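Local coordinates for protein fructose transport system repressor FruR (Pseudomonas putida, PDB 3O74) that regulates transcription as a LacI-family protein, probably by sequence-specific DNA binding that represses or activates genes, with fructose 1-phosphate as its preferred effector, at residues I88-L92 with E131-S135; S99-D103 with I237-A241; L125-P130 with Y156-F161; T187-L192 with L211-N217; Q233-I237 with V261-F265. The contacts are given in a common frame with arbitrary orientation. Residues are numbered along the deposited sequence.

Interaction 1 of 5, residues I88-L92 with E131-S135; sequences IDRRL and ELSVS
This is a largely buried side-chain contact across the cleft between the two subdomains of the LacI-type effector-binding fold. Residues 88-92 leave the C-terminal end of strand 85-88 in the N-terminal subdomain. Residues 131-135 lead into helix 133-144 of the other subdomain, with Leu132 as its N-cap residue. Asp89 has phi/psi of 71/-52°, and Arg90 N donates to Ile88 O at 2.6 Å, which defines a classic gamma turn; Arg90 and Arg91 then continue extended. The closest CA pair is Arg90 and Val134, 6.0 Å apart. Arg90 is stretched out (m, t, t), its CG lying 4.3 Å from Val134 CG1, and Leu132 CD1 sits over one face of its guanidinium, 3.7 Å from Arg90 NH1. Asp89 is in the t rotamer, with OD1 4.3 Å from Val134 CG2. At the exposed margin, the p rotamer of Arg91 brings its CG to 3.9 Å from Ser133 CB. No hydrogen bond joins the segments, and they bury 225 Å². Arg90 forms a salt bridge with Asp42, and Asp89 OD1 and Arg90 NE both hydrogen-bond a glycerol, probably from the crystallisation liquor; such molecules often mark pockets, here consistent with the family's effector pocket in the cleft. Between these segments the contact is van der Waals only, so it has no hydrogen bond to break should the cleft open and close, as in related proteins.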
# COMPACT_ATOMS: atom_id res chain seq x y z
N ILE B 88 -17.14 -3.60 -3.43
CA ILE B 88 -16.35 -2.39 -3.55
C ILE B 88 -15.41 -2.49 -4.75
O ILE B 88 -14.70 -3.49 -4.91
CB ILE B 88 -15.51 -2.13 -2.27
CG1 ILE B 88 -16.42 -1.77 -1.10
CG2 ILE B 88 -14.49 -1.03 -2.51
CD1 ILE B 88 -15.66 -1.35 0.16
N ASP B 89 -15.42 -1.46 -5.59
CA ASP B 89 -14.55 -1.38 -6.77
C ASP B 89 -14.94 -2.36 -7.87
O ASP B 89 -15.10 -1.97 -9.02
CB ASP B 89 -13.08 -1.56 -6.37
CG ASP B 89 -12.13 -1.28 -7.51
OD1 ASP B 89 -12.16 -2.01 -8.52
OD2 ASP B 89 -11.34 -0.32 -7.41
N ARG B 90 -15.08 -3.63 -7.52
CA ARG B 90 -15.54 -4.63 -8.47
C ARG B 90 -16.99 -5.02 -8.17
O ARG B 90 -17.28 -5.59 -7.13
CB ARG B 90 -14.64 -5.85 -8.43
CG ARG B 90 -13.18 -5.55 -8.69
CD ARG B 90 -12.38 -6.82 -8.63
NE ARG B 90 -10.95 -6.60 -8.82
CZ ARG B 90 -10.06 -7.58 -8.77
NH1 ARG B 90 -10.46 -8.82 -8.53
NH2 ARG B 90 -8.77 -7.32 -8.94
N ARG B 91 -17.88 -4.70 -9.10
CA ARG B 91 -19.31 -4.87 -8.88
C ARG B 91 -19.70 -6.34 -8.71
O ARG B 91 -19.11 -7.23 -9.31
CB ARG B 91 -20.11 -4.28 -10.04
CG ARG B 91 -20.00 -5.08 -11.33
CD ARG B 91 -21.11 -4.71 -12.30
NE ARG B 91 -21.02 -3.32 -12.73
CZ ARG B 91 -22.03 -2.63 -13.25
NH1 ARG B 91 -23.22 -3.21 -13.42
NH2 ARG B 91 -21.86 -1.37 -13.61
N LEU B 92 -20.70 -6.58 -7.87
CA LEU B 92 -21.39 -7.87 -7.89
C LEU B 92 -22.71 -7.69 -8.64
O LEU B 92 -23.06 -6.59 -9.05
CB LEU B 92 -21.60 -8.39 -6.47
CG LEU B 92 -20.34 -8.83 -5.71
CD1 LEU B 92 -20.63 -9.13 -4.25
CD2 LEU B 92 -19.68 -10.03 -6.38
N GLU B 131 -11.96 -10.95 -18.03
CA GLU B 131 -13.27 -11.48 -17.69
C GLU B 131 -14.03 -10.58 -16.70
O GLU B 131 -15.26 -10.55 -16.70
CB GLU B 131 -13.17 -12.91 -17.15
CG GLU B 131 -12.61 -13.02 -15.72
CD GLU B 131 -11.09 -12.99 -15.67
OE1 GLU B 131 -10.46 -12.73 -16.72
OE2 GLU B 131 -10.53 -13.22 -14.58
N LEU B 132 -13.29 -9.86 -15.87
CA LEU B 132 -13.89 -9.00 -14.85
C LEU B 132 -14.70 -7.85 -15.46
O LEU B 132 -14.35 -7.33 -16.52
CB LEU B 132 -12.82 -8.43 -13.91
CG LEU B 132 -12.00 -9.40 -13.08
CD1 LEU B 132 -11.04 -8.64 -12.18
CD2 LEU B 132 -12.92 -10.30 -12.26
N SER B 133 -15.77 -7.45 -14.78
CA SER B 133 -16.59 -6.33 -15.24
C SER B 133 -15.78 -5.04 -15.24
O SER B 133 -15.98 -4.18 -16.10
CB SER B 133 -17.84 -6.17 -14.37
OG SER B 133 -18.67 -7.32 -14.44
N VAL B 134 -14.88 -4.90 -14.28
CA VAL B 134 -14.07 -3.69 -14.21
C VAL B 134 -13.17 -3.57 -15.45
O VAL B 134 -13.00 -2.48 -16.00
CB VAL B 134 -13.23 -3.63 -12.90
CG1 VAL B 134 -12.22 -4.77 -12.84
CG2 VAL B 134 -12.55 -2.29 -12.76
N SER B 135 -12.62 -4.69 -15.90
CA SER B 135 -11.75 -4.71 -17.07
C SER B 135 -12.54 -4.47 -18.35
O SER B 135 -12.06 -3.79 -19.26
CB SER B 135 -11.01 -6.04 -17.16
OG SER B 135 -10.17 -6.23 -16.03

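Interaction 2 of 5, residues S99-D103 with I237-A241; sequences SVISD and IAATA
Apolar packing dominates this contact, centred on Val100. Strand 99-102 has extended backbone angles, helix 237-241 regular alpha-helical ones; their axes approach to 8.4 Å and run nearly antiparallel at 166°. The closest CA pair is Val100 and Ala241, 6.0 Å apart. Val100 points its CA-to-CB bond toward the helix in the t rotamer. Its CG1 lies 4.1 Å from Ile237 CG2, while its CG2 lies 3.8 Å from Thr240 CG2 and 4.0 Å from Ala241 CB, so the two methyls straddle one helical turn. Side chain to side chain, Ile237 CD1 also lies 4.0 Å from Ser102 OG.

Side chain meets backbone too. Val100 CG1 is 3.6 Å from Ile237 O, the acceptor of Ala241 N in the helix. The m, m rotamer of Ile237 brings its CD1 to 3.7 Å from Ile101 O.

Thr240 OG1 bonds back to Gln236 O in its own helix, leaving the CG2 methyl for Val100. This is alpha/beta layering of the N-terminal subdomain, helix 234-250 lying on its sheet on the side of Val100. Helix and strand thus meet here through fitting apolar surfaces, 226 Å² in all, without a hydrogen bond, Ala241 permitting close approach.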
# COMPACT_ATOMS: atom_id res chain seq x y z
N SER B 99 -23.38 -2.45 -4.81
CA SER B 99 -21.97 -2.25 -5.15
C SER B 99 -21.61 -0.78 -5.17
O SER B 99 -22.38 0.06 -5.64
CB SER B 99 -21.63 -2.88 -6.52
OG SER B 99 -21.98 -4.25 -6.56
N VAL B 100 -20.43 -0.45 -4.66
CA VAL B 100 -19.91 0.90 -4.78
C VAL B 100 -18.64 0.87 -5.62
O VAL B 100 -17.66 0.22 -5.24
CB VAL B 100 -19.62 1.55 -3.41
CG1 VAL B 100 -19.21 3.00 -3.58
CG2 VAL B 100 -20.84 1.44 -2.51
N ILE B 101 -18.64 1.57 -6.74
CA ILE B 101 -17.55 1.48 -7.70
C ILE B 101 -17.20 2.85 -8.29
O ILE B 101 -17.87 3.84 -8.01
CB ILE B 101 -17.90 0.52 -8.86
CG1 ILE B 101 -19.00 1.10 -9.76
CG2 ILE B 101 -18.34 -0.84 -8.32
CD1 ILE B 101 -19.33 0.22 -10.95
N SER B 102 -16.13 2.89 -9.08
CA SER B 102 -15.79 4.09 -9.82
C SER B 102 -16.41 4.04 -11.21
O SER B 102 -16.65 2.97 -11.75
CB SER B 102 -14.27 4.26 -9.90
OG SER B 102 -13.73 4.54 -8.62
N ASP B 103 -16.68 5.21 -11.78
CA ASP B 103 -17.26 5.29 -13.12
C ASP B 103 -16.18 5.04 -14.17
O ASP B 103 -15.74 5.97 -14.85
CB ASP B 103 -17.91 6.66 -13.34
CG ASP B 103 -18.64 6.77 -14.66
OD1 ASP B 103 -18.67 5.77 -15.42
OD2 ASP B 103 -19.19 7.85 -14.95
N ILE B 237 -15.81 6.67 -1.97
CA ILE B 237 -16.10 5.25 -2.14
C ILE B 237 -16.36 4.61 -0.78
O ILE B 237 -17.38 3.94 -0.58
CB ILE B 237 -14.90 4.51 -2.80
CG1 ILE B 237 -14.64 5.04 -4.21
CG2 ILE B 237 -15.15 3.00 -2.81
CD1 ILE B 237 -15.77 4.79 -5.16
N ALA B 238 -15.44 4.81 0.16
CA ALA B 238 -15.54 4.20 1.48
C ALA B 238 -16.74 4.71 2.26
O ALA B 238 -17.45 3.93 2.91
CB ALA B 238 -14.25 4.45 2.27
N ALA B 239 -16.98 6.02 2.19
CA ALA B 239 -18.09 6.63 2.91
C ALA B 239 -19.43 6.10 2.42
O ALA B 239 -20.33 5.85 3.22
CB ALA B 239 -18.03 8.14 2.79
N THR B 240 -19.56 5.93 1.11
CA THR B 240 -20.77 5.40 0.52
C THR B 240 -20.98 3.94 0.92
O THR B 240 -22.06 3.56 1.35
CB THR B 240 -20.73 5.49 -1.02
OG1 THR B 240 -20.59 6.86 -1.41
CG2 THR B 240 -21.99 4.92 -1.63
N ALA B 241 -19.92 3.14 0.79
CA ALA B 241 -19.99 1.72 1.12
C ALA B 241 -20.36 1.51 2.58
O ALA B 241 -21.19 0.66 2.91
CB ALA B 241 -18.66 1.04 0.79

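Interaction 3 of 5, residues L125-P130 with Y156-F161; sequences LIGARP and YQGEAF
Gln157, Ala128 and Arg129 bury the most surface where strands 125-128 and 156-158 run side by side. The strands are parallel, their axes 4.0 Å apart and crossed at -20°. Register pairs Ile126 with Tyr156, Gly127 with Gln157 and Ala128 with Gly158, at CA-CA distances of 4.9, 4.3 and 4.2 Å. The ladder alternates: Tyr156 N to Leu125 O (2.8 Å), Gly127 N to Tyr156 O (2.8 Å), Gly158 N to Gly127 O (2.7 Å) and Arg129 N to Gly158 O (3.0 Å).

Gln157 (m, t) points to the face a CB on Gly127 would take; that CB would come within 3.6 Å of Gln157 CG, so the glycine eases packing. Gln157 NE2 lies 3.7 Å from Pro130 CB and donates to a water at 2.8 Å, which donates to Pro130 O at 3.0 Å. Ala128 projects to the other face; its CB stands 4.2 Å from the centroid of the Phe161 ring, 19° off the normal, a CH-pi contact, and 3.2 Å from Ala160 O. Arg129 leaves the strand with left-handed phi/psi of 52/59°, placing its CD 3.1 Å from Glu159 O and its CG 3.8 Å from Phe161 CE2; its guanidinium forms a salt bridge with Glu131.

Strand 122-128, helix 133-144 and strand 152-158 form a beta-alpha-beta crossover unit at the sheet's edge in the C-terminal subdomain of this periplasmic-binding-protein-like fold.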
# COMPACT_ATOMS: atom_id res chain seq x y z
N LEU B 125 -3.91 -0.61 -25.58
CA LEU B 125 -4.46 -0.78 -24.25
C LEU B 125 -3.78 -1.96 -23.60
O LEU B 125 -3.70 -3.05 -24.17
CB LEU B 125 -5.97 -1.04 -24.33
CG LEU B 125 -6.60 -1.42 -23.00
CD1 LEU B 125 -6.92 -0.18 -22.18
CD2 LEU B 125 -7.86 -2.25 -23.24
N ILE B 126 -3.26 -1.75 -22.39
CA ILE B 126 -2.70 -2.83 -21.62
C ILE B 126 -3.54 -3.02 -20.36
O ILE B 126 -3.69 -2.11 -19.56
CB ILE B 126 -1.24 -2.56 -21.24
CG1 ILE B 126 -0.32 -2.83 -22.44
CG2 ILE B 126 -0.81 -3.41 -20.05
CD1 ILE B 126 1.15 -2.53 -22.19
N GLY B 127 -4.09 -4.22 -20.21
CA GLY B 127 -4.97 -4.53 -19.11
C GLY B 127 -4.76 -5.95 -18.64
O GLY B 127 -3.80 -6.60 -19.04
N ALA B 128 -5.65 -6.44 -17.78
CA ALA B 128 -5.51 -7.76 -17.20
C ALA B 128 -6.86 -8.23 -16.68
O ALA B 128 -7.76 -7.42 -16.46
CB ALA B 128 -4.49 -7.75 -16.07
N ARG B 129 -7.00 -9.54 -16.51
CA ARG B 129 -8.25 -10.12 -16.03
C ARG B 129 -9.43 -9.64 -16.86
O ARG B 129 -10.35 -9.04 -16.33
CB ARG B 129 -8.48 -9.75 -14.56
CG ARG B 129 -7.38 -10.21 -13.63
CD ARG B 129 -7.15 -11.70 -13.80
NE ARG B 129 -7.01 -12.38 -12.52
CZ ARG B 129 -8.02 -12.62 -11.69
NH1 ARG B 129 -9.25 -12.23 -12.01
NH2 ARG B 129 -7.80 -13.24 -10.54
N PRO B 130 -9.39 -9.91 -18.18
CA PRO B 130 -10.40 -9.41 -19.12
C PRO B 130 -11.83 -9.85 -18.77
O PRO B 130 -12.79 -9.20 -19.18
CB PRO B 130 -9.97 -10.00 -20.46
CG PRO B 130 -9.12 -11.18 -20.11
CD PRO B 130 -8.42 -10.79 -18.84
N TYR B 156 -3.95 -5.58 -25.29
CA TYR B 156 -3.28 -6.69 -24.62
C TYR B 156 -3.79 -6.79 -23.20
O TYR B 156 -3.61 -5.87 -22.41
CB TYR B 156 -1.76 -6.48 -24.62
CG TYR B 156 -1.13 -6.70 -25.96
CD1 TYR B 156 -0.58 -7.94 -26.30
CD2 TYR B 156 -1.08 -5.69 -26.91
CE1 TYR B 156 -0.00 -8.15 -27.53
CE2 TYR B 156 -0.50 -5.90 -28.15
CZ TYR B 156 0.03 -7.13 -28.45
OH TYR B 156 0.60 -7.33 -29.69
N GLN B 157 -4.42 -7.91 -22.88
CA GLN B 157 -5.00 -8.09 -21.56
C GLN B 157 -4.47 -9.37 -20.93
O GLN B 157 -4.80 -10.47 -21.35
CB GLN B 157 -6.52 -8.08 -21.64
CG GLN B 157 -7.09 -6.73 -22.04
CD GLN B 157 -8.59 -6.75 -22.23
OE1 GLN B 157 -9.09 -7.08 -23.30
NE2 GLN B 157 -9.32 -6.38 -21.18
N GLY B 158 -3.62 -9.19 -19.92
CA GLY B 158 -2.93 -10.29 -19.29
C GLY B 158 -3.71 -11.04 -18.23
O GLY B 158 -4.92 -10.90 -18.10
N GLU B 159 -2.98 -11.84 -17.45
CA GLU B 159 -3.57 -12.79 -16.52
C GLU B 159 -3.68 -12.25 -15.09
O GLU B 159 -4.36 -12.86 -14.25
CB GLU B 159 -2.76 -14.09 -16.52
CG GLU B 159 -1.36 -13.97 -15.93
CD GLU B 159 -0.42 -13.13 -16.77
OE1 GLU B 159 -0.63 -13.03 -18.00
OE2 GLU B 159 0.54 -12.57 -16.20
N ALA B 160 -3.02 -11.13 -14.81
CA ALA B 160 -3.02 -10.58 -13.46
C ALA B 160 -2.71 -9.09 -13.43
O ALA B 160 -1.99 -8.58 -14.29
CB ALA B 160 -2.03 -11.35 -12.58
N PHE B 161 -3.25 -8.40 -12.43
CA PHE B 161 -2.88 -7.02 -12.18
C PHE B 161 -1.57 -7.01 -11.40
O PHE B 161 -1.56 -6.84 -10.18
CB PHE B 161 -3.97 -6.28 -11.40
CG PHE B 161 -5.24 -6.06 -12.19
CD1 PHE B 161 -5.28 -5.13 -13.21
CD2 PHE B 161 -6.39 -6.78 -11.89
CE1 PHE B 161 -6.44 -4.92 -13.93
CE2 PHE B 161 -7.55 -6.57 -12.61
CZ PHE B 161 -7.58 -5.64 -13.63
O HOH W 1 -12.09 -6.71 -20.78

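Interaction 4 of 5, residues T187-L192 with L211-N217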
# COMPACT_ATOMS: atom_id res chain seq x y z
N THR B 187 -4.78 -0.01 -17.67
CA THR B 187 -6.01 -0.02 -16.89
C THR B 187 -5.74 -0.05 -15.39
O THR B 187 -6.67 -0.07 -14.58
CB THR B 187 -6.89 -1.22 -17.26
OG1 THR B 187 -6.21 -2.44 -16.92
CG2 THR B 187 -7.21 -1.19 -18.77
N SER B 188 -4.46 -0.06 -15.01
CA SER B 188 -4.09 -0.13 -13.60
C SER B 188 -2.67 0.36 -13.40
O SER B 188 -1.77 0.06 -14.21
CB SER B 188 -4.21 -1.57 -13.10
OG SER B 188 -3.73 -1.68 -11.77
N TYR B 189 -2.45 1.12 -12.33
CA TYR B 189 -1.12 1.66 -12.07
C TYR B 189 -0.06 0.58 -11.94
O TYR B 189 1.09 0.78 -12.35
CB TYR B 189 -1.11 2.56 -10.83
CG TYR B 189 0.26 3.11 -10.56
CD1 TYR B 189 0.79 4.12 -11.36
CD2 TYR B 189 1.06 2.60 -9.55
CE1 TYR B 189 2.05 4.62 -11.14
CE2 TYR B 189 2.34 3.09 -9.32
CZ TYR B 189 2.83 4.11 -10.12
OH TYR B 189 4.09 4.61 -9.90
N VAL B 190 -0.42 -0.56 -11.36
CA VAL B 190 0.57 -1.63 -11.18
C VAL B 190 1.04 -2.16 -12.52
O VAL B 190 2.19 -2.57 -12.67
CB VAL B 190 0.04 -2.79 -10.30
CG1 VAL B 190 -1.05 -3.57 -11.02
CG2 VAL B 190 1.17 -3.71 -9.91
N LEU B 191 0.15 -2.16 -13.51
CA LEU B 191 0.53 -2.56 -14.86
C LEU B 191 1.47 -1.53 -15.46
O LEU B 191 2.42 -1.89 -16.16
CB LEU B 191 -0.70 -2.73 -15.76
CG LEU B 191 -1.61 -3.92 -15.42
CD1 LEU B 191 -2.90 -3.87 -16.24
CD2 LEU B 191 -0.88 -5.23 -15.65
N LEU B 192 1.22 -0.25 -15.19
CA LEU B 192 2.12 0.80 -15.66
C LEU B 192 3.53 0.62 -15.11
O LEU B 192 4.51 0.94 -15.78
CB LEU B 192 1.58 2.18 -15.25
CG LEU B 192 2.41 3.37 -15.75
CD1 LEU B 192 2.42 3.43 -17.28
CD2 LEU B 192 1.90 4.69 -15.17
N LEU B 211 1.37 8.67 -22.44
CA LEU B 211 0.95 7.70 -21.44
C LEU B 211 -0.27 8.12 -20.64
O LEU B 211 -0.40 9.28 -20.23
CB LEU B 211 2.09 7.41 -20.46
CG LEU B 211 3.24 6.52 -20.92
CD1 LEU B 211 4.24 6.36 -19.79
CD2 LEU B 211 2.71 5.17 -21.37
N GLY B 212 -1.16 7.17 -20.41
CA GLY B 212 -2.32 7.38 -19.57
C GLY B 212 -2.62 6.12 -18.77
O GLY B 212 -2.45 5.01 -19.27
N THR B 213 -3.07 6.30 -17.53
CA THR B 213 -3.29 5.16 -16.64
C THR B 213 -4.45 5.39 -15.68
O THR B 213 -4.83 6.53 -15.41
CB THR B 213 -2.03 4.85 -15.81
OG1 THR B 213 -2.21 3.62 -15.10
CG2 THR B 213 -1.74 5.97 -14.82
N PHE B 214 -5.01 4.29 -15.18
CA PHE B 214 -5.92 4.35 -14.05
C PHE B 214 -5.09 4.35 -12.78
O PHE B 214 -4.01 3.76 -12.73
CB PHE B 214 -6.88 3.17 -14.07
CG PHE B 214 -8.04 3.35 -15.00
CD1 PHE B 214 -7.85 3.35 -16.37
CD2 PHE B 214 -9.32 3.50 -14.51
CE1 PHE B 214 -8.92 3.51 -17.24
CE2 PHE B 214 -10.39 3.66 -15.36
CZ PHE B 214 -10.19 3.67 -16.72
N GLY B 215 -5.60 4.99 -11.74
CA GLY B 215 -4.83 5.16 -10.52
C GLY B 215 -3.81 6.26 -10.72
O GLY B 215 -3.69 6.83 -11.80
N ASP B 216 -3.07 6.57 -9.66
CA ASP B 216 -2.13 7.66 -9.72
C ASP B 216 -1.03 7.41 -8.70
O ASP B 216 -1.14 6.52 -7.86
CB ASP B 216 -2.83 8.99 -9.42
CG ASP B 216 -1.97 10.19 -9.76
OD1 ASP B 216 -0.89 10.01 -10.36
OD2 ASP B 216 -2.38 11.32 -9.44
N ASN B 217 0.03 8.19 -8.79
CA ASN B 217 1.17 8.02 -7.92
C ASN B 217 1.93 9.33 -7.82
O ASN B 217 2.19 9.99 -8.83
CB ASN B 217 2.07 6.91 -8.44
CG ASN B 217 2.98 6.34 -7.37
OD1 ASN B 217 4.01 6.93 -7.05
ND2 ASN B 217 2.59 5.20 -6.81
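Thr187 follows strand 183-186, and its CA-to-CB bond points away from residues 211-217; what meets them is its carbonyl, with O 3.3 Å from Phe214 CB. Ser188 is the N-cap residue of helix 189-201. Ser188 CA and Phe214 CA, 4.9 Å apart, are the closest CA pair of the two segments. Ser188 O accepts from Leu192 N at 3.2 Å, opening the helix. The CA-to-CB bond of Ser188 also points away; OG hydrogen-bonds a glycerol, probably from the crystallisation liquor. Tyr189 N comes within 3.1 Å of Phe214 O, but the angle is too poor for a hydrogen bond; that carbonyl instead accepts from Thr213 OG1 at 3.0 Å, a hydroxyl that also bonds Thr186 OG1. Strand 183-186, helix 189-201 and strand 210-214 make up a beta-alpha-beta unit of the C-terminal subdomain, so this contact sets the start of the helix against the C-terminal end of the second strand. Tyr189, in the t rotamer, buries 92 Å², the largest area here. Its OH reaches 3.3 Å from Asn217 CG, and it also packs on Leu219 of the second subunit. A CB on Gly215 would be 3.4 Å from Tyr189 CB, which is tight, and the phi of 78° likewise suits glycine. One turn further on, Leu192 points back toward the strand, its CD2 3.9 Å from Thr213 CG2 and its CD1 4.3 Å from Leu211 CD1.

Interaction 5 of 5, residues Q233-I237 with V261-F265; sequences QHGQI and VGRTF
Val261, still extended at phi/psi -112/131°, starts the contact by pointing toward the first turn of helix 234-250. In the t rotamer its CG2 lies 3.5 Å from Ile237 CD1, brought there by the m, m rotamer of the isoleucine, while its CG1 lies 3.6 Å from Gln233 NE2 and 3.7 Å from Gln236 CD. The CA atoms of Val261 and Ile237 are 6.8 Å apart, those of Arg263 and Gln233 6.0 Å. Gly262 contributes its carbonyl: Gln233 NE2 donates to Gly262 O at 2.8 Å with an angle of 166°, reached by chi angles of -59, -171 and 77°. A water accepting from N of this N-cap Gln233 (2.9 Å) donates to Gly262 O (2.9 Å). The CA-to-CB bond of Arg263 points away from the helix; its NE is in a salt bridge with Asp104. Thr264, in strand with Phe265, closes the contact, its CG2 3.9 Å from Gln233 CG. Within the helix, Ile237 N donates to Gln233 O at 3.0 Å. In all, 274 Å² is buried. The chain passes between the subdomains here twice, after strand 227-231 and midway along the broken strand 257-266, an arrangement typical of the interdomain crossover hinge of the LacI and type I periplasmic-binding-protein fold.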
# COMPACT_ATOMS: atom_id res chain seq x y z
N GLN B 233 -11.84 8.49 -6.12
CA GLN B 233 -12.15 9.27 -4.93
C GLN B 233 -12.35 8.28 -3.78
O GLN B 233 -13.48 7.93 -3.44
CB GLN B 233 -13.40 10.13 -5.14
CG GLN B 233 -13.28 11.11 -6.31
CD GLN B 233 -14.43 12.11 -6.39
OE1 GLN B 233 -14.48 13.07 -5.63
NE2 GLN B 233 -15.35 11.88 -7.31
N HIS B 234 -11.24 7.83 -3.20
CA HIS B 234 -11.25 6.76 -2.21
C HIS B 234 -12.12 7.08 -0.99
O HIS B 234 -12.80 6.21 -0.46
CB HIS B 234 -9.83 6.43 -1.74
CG HIS B 234 -8.84 6.27 -2.85
ND1 HIS B 234 -8.62 5.06 -3.48
CD2 HIS B 234 -8.01 7.16 -3.44
CE1 HIS B 234 -7.69 5.22 -4.41
NE2 HIS B 234 -7.31 6.48 -4.41
N GLY B 235 -12.06 8.34 -0.56
CA GLY B 235 -12.83 8.77 0.59
C GLY B 235 -14.32 8.61 0.37
O GLY B 235 -15.04 8.13 1.25
N GLN B 236 -14.79 9.00 -0.81
CA GLN B 236 -16.21 8.93 -1.13
C GLN B 236 -16.66 7.48 -1.34
O GLN B 236 -17.76 7.10 -0.93
CB GLN B 236 -16.54 9.79 -2.35
CG GLN B 236 -18.02 9.89 -2.67
CD GLN B 236 -18.33 10.87 -3.79
OE1 GLN B 236 -19.38 10.79 -4.43
NE2 GLN B 236 -17.41 11.80 -4.03
N ILE B 237 -15.81 6.67 -1.97
CA ILE B 237 -16.10 5.25 -2.14
C ILE B 237 -16.36 4.61 -0.78
O ILE B 237 -17.38 3.94 -0.58
CB ILE B 237 -14.90 4.51 -2.80
CG1 ILE B 237 -14.64 5.04 -4.21
CG2 ILE B 237 -15.15 3.00 -2.81
CD1 ILE B 237 -15.77 4.79 -5.16
N VAL B 261 -18.97 6.28 -8.47
CA VAL B 261 -18.33 7.53 -8.10
C VAL B 261 -17.34 7.94 -9.18
O VAL B 261 -16.52 7.12 -9.61
CB VAL B 261 -17.58 7.41 -6.76
CG1 VAL B 261 -16.91 8.73 -6.39
CG2 VAL B 261 -18.53 6.96 -5.67
N GLY B 262 -17.41 9.19 -9.61
CA GLY B 262 -16.51 9.68 -10.64
C GLY B 262 -15.05 9.63 -10.21
O GLY B 262 -14.73 9.78 -9.03
N ARG B 263 -14.16 9.41 -11.18
CA ARG B 263 -12.73 9.51 -10.93
C ARG B 263 -12.27 10.94 -11.19
O ARG B 263 -12.88 11.67 -11.96
CB ARG B 263 -11.96 8.54 -11.83
CG ARG B 263 -12.14 7.07 -11.46
CD ARG B 263 -11.29 6.16 -12.34
NE ARG B 263 -11.39 4.77 -11.90
CZ ARG B 263 -10.47 4.15 -11.15
NH1 ARG B 263 -9.38 4.80 -10.77
NH2 ARG B 263 -10.65 2.89 -10.80
N THR B 264 -11.19 11.35 -10.53
CA THR B 264 -10.62 12.67 -10.78
C THR B 264 -9.53 12.59 -11.84
O THR B 264 -8.71 11.67 -11.83
CB THR B 264 -10.08 13.32 -9.49
OG1 THR B 264 -9.11 12.45 -8.89
CG2 THR B 264 -11.21 13.55 -8.51
N PHE B 265 -9.53 13.54 -12.76
CA PHE B 265 -8.57 13.54 -13.86
C PHE B 265 -7.31 14.32 -13.47
O PHE B 265 -7.38 15.51 -13.15
CB PHE B 265 -9.20 14.14 -15.12
CG PHE B 265 -8.53 13.71 -16.40
CD1 PHE B 265 -9.11 13.98 -17.63
CD2 PHE B 265 -7.32 13.03 -16.38
CE1 PHE B 265 -8.51 13.59 -18.81
CE2 PHE B 265 -6.71 12.64 -17.56
CZ PHE B 265 -7.31 12.92 -18.78
O HOH W 2 -13.85 7.24 -7.83

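In the fold
Interactions 1, 2 and 4 are buried and have no hydrogen bond across their segments; the partly buried interactions 3 and 5 use backbone or side-chain hydrogen bonds and a bridging water each. Interactions 2 and 5 share Ile237 and helix 234-250, and their strands are sheet neighbours, Ile101 O lying 2.7 Å from Val261 N. Interactions 3 and 4 belong to adjoining beta-alpha-beta units, with Ile126 O 3.0 Å from Thr187 N; the first is a backbone ladder, the second mainly helix-to-strand packing. Interaction 1 bridges the two subdomains, touching interaction 2 through Asp89 and interaction 3 through Ser135. Interactions 2 and 3 lie on opposite sides of the chain's centre.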